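Long-range contacts in methyltransferase (Streptomyces avermitilis, PDB 3GIW), which binds S-adenosyl-L-homocysteine and is probably an S-adenosylmethionine-dependent methyltransferase, though its substrate is unknown: residues 79-84 with 160-165; 107-112 with 134-139. All blocks are in the same frame, centred on the assembly; numbering follows the deposited sequence.

How the interactions relate
Both interactions join parallel neighbours of one seven-stranded mixed sheet, the Rossmann-like core expected of an S-adenosylmethionine-dependent methyltransferase, and their centres lie about 12 Å apart. Across the sheet the strands run in the order 132-137, 107-112, 81-85, 163-167, so interaction 2 occupies the outer pair and interaction 1 the next but one pairing. Strands 81-85 and 107-112 connect them directly, with a probable hydrogen bond between Asp-84 N and Val-109 O (2.9 Å). Along the chain, both strands of interaction 2 fall between the two segments of interaction 1. Asp-112 and Asp-139, which belong to the S-adenosyl-L-homocysteine site, place interaction 2 at the pocket, whereas Asp-84 brings interaction 1 to its vicinity.

Interaction 1: 79-84 with 160-165; sequences IRQFLD and RPVALT
Phe-82, Leu-83 and Asp-84 pair in parallel with Ala-163, Leu-164 and Thr-165, joining strands 81-85 and 163-167 at the centre of the Rossmann-like sheet. Three backbone hydrogen bonds form the ladder: Ala-163 N to Gln-81 O, Leu-83 N to Ala-163 O and Thr-165 N to Leu-83 O, each 2.9 Å.

At the start of the ladder the Gln-81 side chain adds a bond of its own. Gln-81 NE2 donates an almost straight bond (179°) to Pro-161 O at 3.1 Å, the acceptor lying in the amide plane although NE2 stands above the carbonyl plane. OE1 turns to Asp-157 N, so both ends of the amide are held. Pro-161 O also accepts from a water that accepts from Arg-80 N.

Among the apolar contacts, Ala-163 CB nears Phe-82 CD2 at 3.7 Å, while Ile-79 CG2 lies over the rim of one face of the same ring. On the other face of the sheet Leu-164 CD1 lies 4.0 Å from Leu-83 CG, the two side chains alongside.

Thr-165 OG1, set between its backbone N and carbonyl carbon (chi1 57°), donates to the anti side of Asp-84 OD1 at 2.8 Å, while Asp-84 OD2 bonds to Thr-87 OG1.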
loop_
_atom_site.group_PDB
_atom_site.type_symbol
_atom_site.label_atom_id
_atom_site.label_comp_id
_atom_site.label_asym_id
_atom_site.label_seq_id
_atom_site.Cartn_x
_atom_site.Cartn_y
_atom_site.Cartn_z
ATOM N N ILE A 79 -0.120 4.352 -17.667
ATOM C CA ILE A 79 0.788 5.002 -16.736
ATOM C C ILE A 79 2.165 4.332 -16.749
ATOM O O ILE A 79 2.292 3.083 -16.747
ATOM C CB ILE A 79 0.216 5.012 -15.291
ATOM C CG1 ILE A 79 -1.072 5.856 -15.215
ATOM C CG2 ILE A 79 1.277 5.490 -14.280
ATOM C CD1 ILE A 79 -0.860 7.384 -15.492
ATOM N N ARG A 80 3.206 5.157 -16.798
ATOM C CA ARG A 80 4.586 4.689 -16.901
ATOM C C ARG A 80 5.467 5.177 -15.753
ATOM O O ARG A 80 6.683 4.969 -15.795
ATOM C CB ARG A 80 5.203 5.143 -18.248
ATOM C CG ARG A 80 4.450 4.652 -19.475
ATOM C CD ARG A 80 4.691 3.184 -19.711
ATOM N NE ARG A 80 3.872 2.661 -20.809
ATOM C CZ ARG A 80 2.702 2.040 -20.690
ATOM N NH1 ARG A 80 2.129 1.788 -19.503
ATOM N NH2 ARG A 80 2.087 1.631 -21.788
ATOM N N GLN A 81 4.867 5.811 -14.739
ATOM C CA GLN A 81 5.589 6.308 -13.578
ATOM C C GLN A 81 4.766 6.072 -12.326
ATOM O O GLN A 81 3.573 6.383 -12.286
ATOM C CB GLN A 81 5.815 7.821 -13.714
ATOM C CG GLN A 81 6.591 8.223 -14.964
ATOM C CD GLN A 81 7.051 9.652 -14.894
ATOM O OE1 GLN A 81 8.271 9.928 -14.880
ATOM N NE2 GLN A 81 6.081 10.587 -14.829
ATOM N N PHE A 82 5.417 5.567 -11.278
ATOM C CA PHE A 82 4.749 5.219 -10.025
ATOM C C PHE A 82 5.561 5.729 -8.839
ATOM O O PHE A 82 6.797 5.601 -8.826
ATOM C CB PHE A 82 4.614 3.678 -9.912
ATOM C CG PHE A 82 3.794 3.064 -10.999
ATOM C CD1 PHE A 82 4.323 2.906 -12.289
ATOM C CD2 PHE A 82 2.477 2.690 -10.767
ATOM C CE1 PHE A 82 3.554 2.363 -13.337
ATOM C CE2 PHE A 82 1.715 2.170 -11.819
ATOM C CZ PHE A 82 2.250 2.000 -13.071
ATOM N N LEU A 83 4.855 6.256 -7.840
ATOM C CA LEU A 83 5.387 6.657 -6.561
ATOM C C LEU A 83 4.646 5.858 -5.477
ATOM O O LEU A 83 3.474 6.101 -5.221
ATOM C CB LEU A 83 5.205 8.160 -6.354
ATOM C CG LEU A 83 5.708 8.726 -5.028
ATOM C CD1 LEU A 83 7.134 8.331 -4.662
ATOM C CD2 LEU A 83 5.568 10.277 -4.994
ATOM N N ASP A 84 5.364 4.920 -4.852
ATOM C CA ASP A 84 4.775 3.970 -3.912
ATOM C C ASP A 84 5.167 4.334 -2.495
ATOM O O ASP A 84 6.355 4.290 -2.111
ATOM C CB ASP A 84 5.277 2.572 -4.233
ATOM C CG ASP A 84 4.582 1.471 -3.418
ATOM O OD1 ASP A 84 3.344 1.502 -3.255
ATOM O OD2 ASP A 84 5.296 0.519 -2.983
ATOM N N ARG A 160 4.893 14.741 -16.120
ATOM C CA ARG A 160 4.154 13.684 -16.833
ATOM C C ARG A 160 3.388 12.846 -15.808
ATOM O O ARG A 160 3.738 12.857 -14.645
ATOM C CB ARG A 160 5.088 12.810 -17.667
ATOM C CG ARG A 160 5.720 13.593 -18.818
ATOM C CD ARG A 160 6.916 12.889 -19.419
ATOM N NE ARG A 160 7.698 13.804 -20.259
ATOM C CZ ARG A 160 7.353 14.156 -21.484
ATOM N NH1 ARG A 160 6.235 13.688 -22.011
ATOM N NH2 ARG A 160 8.114 15.004 -22.173
ATOM N N PRO A 161 2.297 12.170 -16.217
ATOM C CA PRO A 161 1.473 11.472 -15.241
ATOM C C PRO A 161 2.244 10.481 -14.375
ATOM O O PRO A 161 3.127 9.750 -14.837
ATOM C CB PRO A 161 0.418 10.785 -16.108
ATOM C CG PRO A 161 0.342 11.644 -17.344
ATOM C CD PRO A 161 1.750 12.071 -17.586
ATOM N N VAL A 162 1.821 10.426 -13.116
ATOM C CA VAL A 162 2.340 9.499 -12.110
ATOM C C VAL A 162 1.152 8.843 -11.383
ATOM O O VAL A 162 0.145 9.508 -11.130
ATOM C CB VAL A 162 3.172 10.290 -11.058
ATOM C CG1 VAL A 162 3.672 9.402 -9.931
ATOM C CG2 VAL A 162 4.430 10.976 -11.691
ATOM N N ALA A 163 1.254 7.538 -11.090
ATOM C CA ALA A 163 0.331 6.885 -10.147
ATOM C C ALA A 163 0.944 6.883 -8.750
ATOM O O ALA A 163 2.029 6.310 -8.541
ATOM C CB ALA A 163 0.038 5.472 -10.552
ATOM N N LEU A 164 0.243 7.529 -7.829
ATOM C CA LEU A 164 0.579 7.589 -6.425
ATOM C C LEU A 164 -0.130 6.404 -5.777
ATOM O O LEU A 164 -1.361 6.375 -5.729
ATOM C CB LEU A 164 0.111 8.904 -5.813
ATOM C CG LEU A 164 0.378 9.106 -4.330
ATOM C CD1 LEU A 164 1.863 9.124 -3.982
ATOM C CD2 LEU A 164 -0.290 10.400 -3.830
ATOM N N THR A 165 0.667 5.436 -5.309
ATOM C CA THR A 165 0.134 4.241 -4.629
ATOM C C THR A 165 0.374 4.316 -3.120
ATOM O O THR A 165 1.530 4.445 -2.673
ATOM C CB THR A 165 0.661 2.925 -5.279
ATOM O OG1 THR A 165 2.072 2.896 -5.268
ATOM C CG2 THR A 165 0.258 2.861 -6.755
HETATM O O HOH W 1 3.120 8.081 -17.030
#

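Interaction 2: 107-112 with 134-139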
loop_
_atom_site.group_PDB
_atom_site.type_symbol
_atom_site.label_atom_id
_atom_site.label_comp_id
_atom_site.label_asym_id
_atom_site.label_seq_id
_atom_site.Cartn_x
_atom_site.Cartn_y
_atom_site.Cartn_z
ATOM N N ARG A 107 9.021 3.631 -14.740
ATOM C CA ARG A 107 9.851 4.180 -13.663
ATOM C C ARG A 107 9.089 4.092 -12.332
ATOM O O ARG A 107 7.894 4.403 -12.299
ATOM C CB ARG A 107 10.159 5.650 -13.947
ATOM C CG ARG A 107 10.822 5.913 -15.287
ATOM C CD ARG A 107 10.699 7.375 -15.668
ATOM N NE ARG A 107 11.622 7.719 -16.763
ATOM C CZ ARG A 107 11.683 8.903 -17.374
ATOM N NH1 ARG A 107 10.880 9.901 -17.021
ATOM N NH2 ARG A 107 12.562 9.092 -18.346
ATOM N N VAL A 108 9.770 3.680 -11.257
ATOM C CA VAL A 108 9.122 3.508 -9.948
ATOM C C VAL A 108 10.041 4.017 -8.855
ATOM O O VAL A 108 11.241 3.699 -8.830
ATOM C CB VAL A 108 8.779 2.017 -9.662
ATOM C CG1 VAL A 108 8.102 1.875 -8.321
ATOM C CG2 VAL A 108 7.942 1.444 -10.809
ATOM N N VAL A 109 9.488 4.849 -7.984
ATOM C CA VAL A 109 10.169 5.239 -6.745
ATOM C C VAL A 109 9.409 4.568 -5.588
ATOM O O VAL A 109 8.212 4.785 -5.419
ATOM C CB VAL A 109 10.228 6.755 -6.523
ATOM C CG1 VAL A 109 10.806 7.141 -5.150
ATOM C CG2 VAL A 109 11.018 7.419 -7.634
ATOM N N TYR A 110 10.147 3.818 -4.761
ATOM C CA TYR A 110 9.628 3.183 -3.570
ATOM C C TYR A 110 10.049 3.948 -2.311
ATOM O O TYR A 110 11.184 4.478 -2.235
ATOM C CB TYR A 110 10.239 1.822 -3.494
ATOM C CG TYR A 110 9.856 0.817 -4.548
ATOM C CD1 TYR A 110 8.639 0.179 -4.503
ATOM C CD2 TYR A 110 10.752 0.424 -5.536
ATOM C CE1 TYR A 110 8.317 -0.866 -5.378
ATOM C CE2 TYR A 110 10.439 -0.604 -6.456
ATOM C CZ TYR A 110 9.202 -1.267 -6.370
ATOM O OH TYR A 110 8.856 -2.307 -7.212
ATOM N N VAL A 111 9.185 3.969 -1.305
ATOM C CA VAL A 111 9.410 4.739 -0.097
ATOM C C VAL A 111 8.936 3.955 1.122
ATOM O O VAL A 111 7.851 3.404 1.137
ATOM C CB VAL A 111 8.614 6.075 -0.144
ATOM C CG1 VAL A 111 8.918 6.929 1.079
ATOM C CG2 VAL A 111 8.899 6.837 -1.464
ATOM N N ASP A 112 9.768 3.847 2.155
ATOM C CA ASP A 112 9.323 3.295 3.440
ATOM C C ASP A 112 10.135 3.924 4.567
ATOM O O ASP A 112 11.174 4.552 4.313
ATOM C CB ASP A 112 9.436 1.737 3.487
ATOM C CG ASP A 112 8.423 1.074 4.428
ATOM O OD1 ASP A 112 8.627 1.018 5.652
ATOM O OD2 ASP A 112 7.401 0.554 3.950
ATOM N N ALA A 134 14.129 3.480 -7.888
ATOM C CA ALA A 134 14.882 4.042 -6.781
ATOM C C ALA A 134 14.153 3.730 -5.460
ATOM O O ALA A 134 12.958 3.411 -5.469
ATOM C CB ALA A 134 15.030 5.559 -6.971
ATOM N N TYR A 135 14.889 3.831 -4.365
ATOM C CA TYR A 135 14.361 3.633 -3.027
ATOM C C TYR A 135 14.759 4.797 -2.158
ATOM O O TYR A 135 15.944 5.210 -2.156
ATOM C CB TYR A 135 14.849 2.316 -2.375
ATOM C CG TYR A 135 14.329 2.177 -0.959
ATOM C CD1 TYR A 135 12.985 1.908 -0.727
ATOM C CD2 TYR A 135 15.153 2.414 0.161
ATOM C CE1 TYR A 135 12.467 1.855 0.549
ATOM C CE2 TYR A 135 14.619 2.373 1.473
ATOM C CZ TYR A 135 13.278 2.078 1.662
ATOM O OH TYR A 135 12.684 2.013 2.895
ATOM N N VAL A 136 13.784 5.332 -1.431
ATOM C CA VAL A 136 13.970 6.458 -0.515
ATOM C C VAL A 136 13.455 6.021 0.864
ATOM O O VAL A 136 12.333 5.571 0.989
ATOM C CB VAL A 136 13.143 7.721 -1.044
ATOM C CG1 VAL A 136 13.143 8.867 -0.021
ATOM C CG2 VAL A 136 13.633 8.182 -2.425
ATOM N N GLU A 137 14.279 6.118 1.898
ATOM C CA GLU A 137 13.823 5.954 3.266
ATOM C C GLU A 137 13.309 7.296 3.771
ATOM O O GLU A 137 14.081 8.231 3.936
ATOM C CB GLU A 137 14.954 5.446 4.169
ATOM C CG GLU A 137 14.507 5.043 5.542
ATOM C CD GLU A 137 15.664 4.528 6.374
ATOM O OE1 GLU A 137 16.469 5.357 6.869
ATOM O OE2 GLU A 137 15.794 3.298 6.499
ATOM N N ALA A 138 11.999 7.374 4.023
ATOM C CA ALA A 138 11.343 8.642 4.406
ATOM C C ALA A 138 10.002 8.363 5.036
ATOM O O ALA A 138 9.415 7.287 4.848
ATOM C CB ALA A 138 11.204 9.567 3.197
ATOM N N ASP A 139 9.517 9.375 5.764
ATOM C CA ASP A 139 8.237 9.325 6.460
ATOM C C ASP A 139 7.222 10.205 5.732
ATOM O O ASP A 139 7.493 11.394 5.460
ATOM C CB ASP A 139 8.427 9.862 7.877
ATOM C CG ASP A 139 7.308 9.452 8.813
ATOM O OD1 ASP A 139 6.137 9.401 8.387
ATOM O OD2 ASP A 139 7.623 9.167 9.995
#
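Val-109 to Asp-112 pair in parallel with Ala-134 to Glu-137, the outer pairing of the Rossmann-like sheet, strand axes 23° apart, by a ladder nearly straight at Tyr-110 N to Ala-134 O (2.9 Å), weak at Asp-112 N to Val-136 O (3.3 Å) and ending with Ala-138 N bound to Asp-112 O.

On the face shared by Tyr-110, Asp-112 and Glu-137, the Tyr-135 ring runs forward along the neighbouring strand, CG being anti to the backbone N (chi1 177°). Tyr-135 CD1 meets Tyr-110 CB at the ring edge, 3.9 Å away, and Tyr-135 OH comes within 3.3 Å of Asp-112 CB. An alanine here would probably open a gap beside Tyr-110 CB and Asp-112 CB and strip Val-117 and Leu-118 of their partner ring. On the other face Val-109 CG1 touches Val-136 CG2, and Val-111 CG1 packs against Ala-138 CB.

Asp-112, of the S-adenosyl-L-homocysteine site, ends its strand where class I methyltransferases commonly keep a ribose-binding acid, and may do likewise; Gly-88 N holds its OD2 and Asp-114 N its OD1. Helix 115-119 covers Tyr-135, helix 95-102 receives Tyr-110, whose OH bonds to His-96 ND1, and strand 81-85 flanks 107-112 away from 132-137.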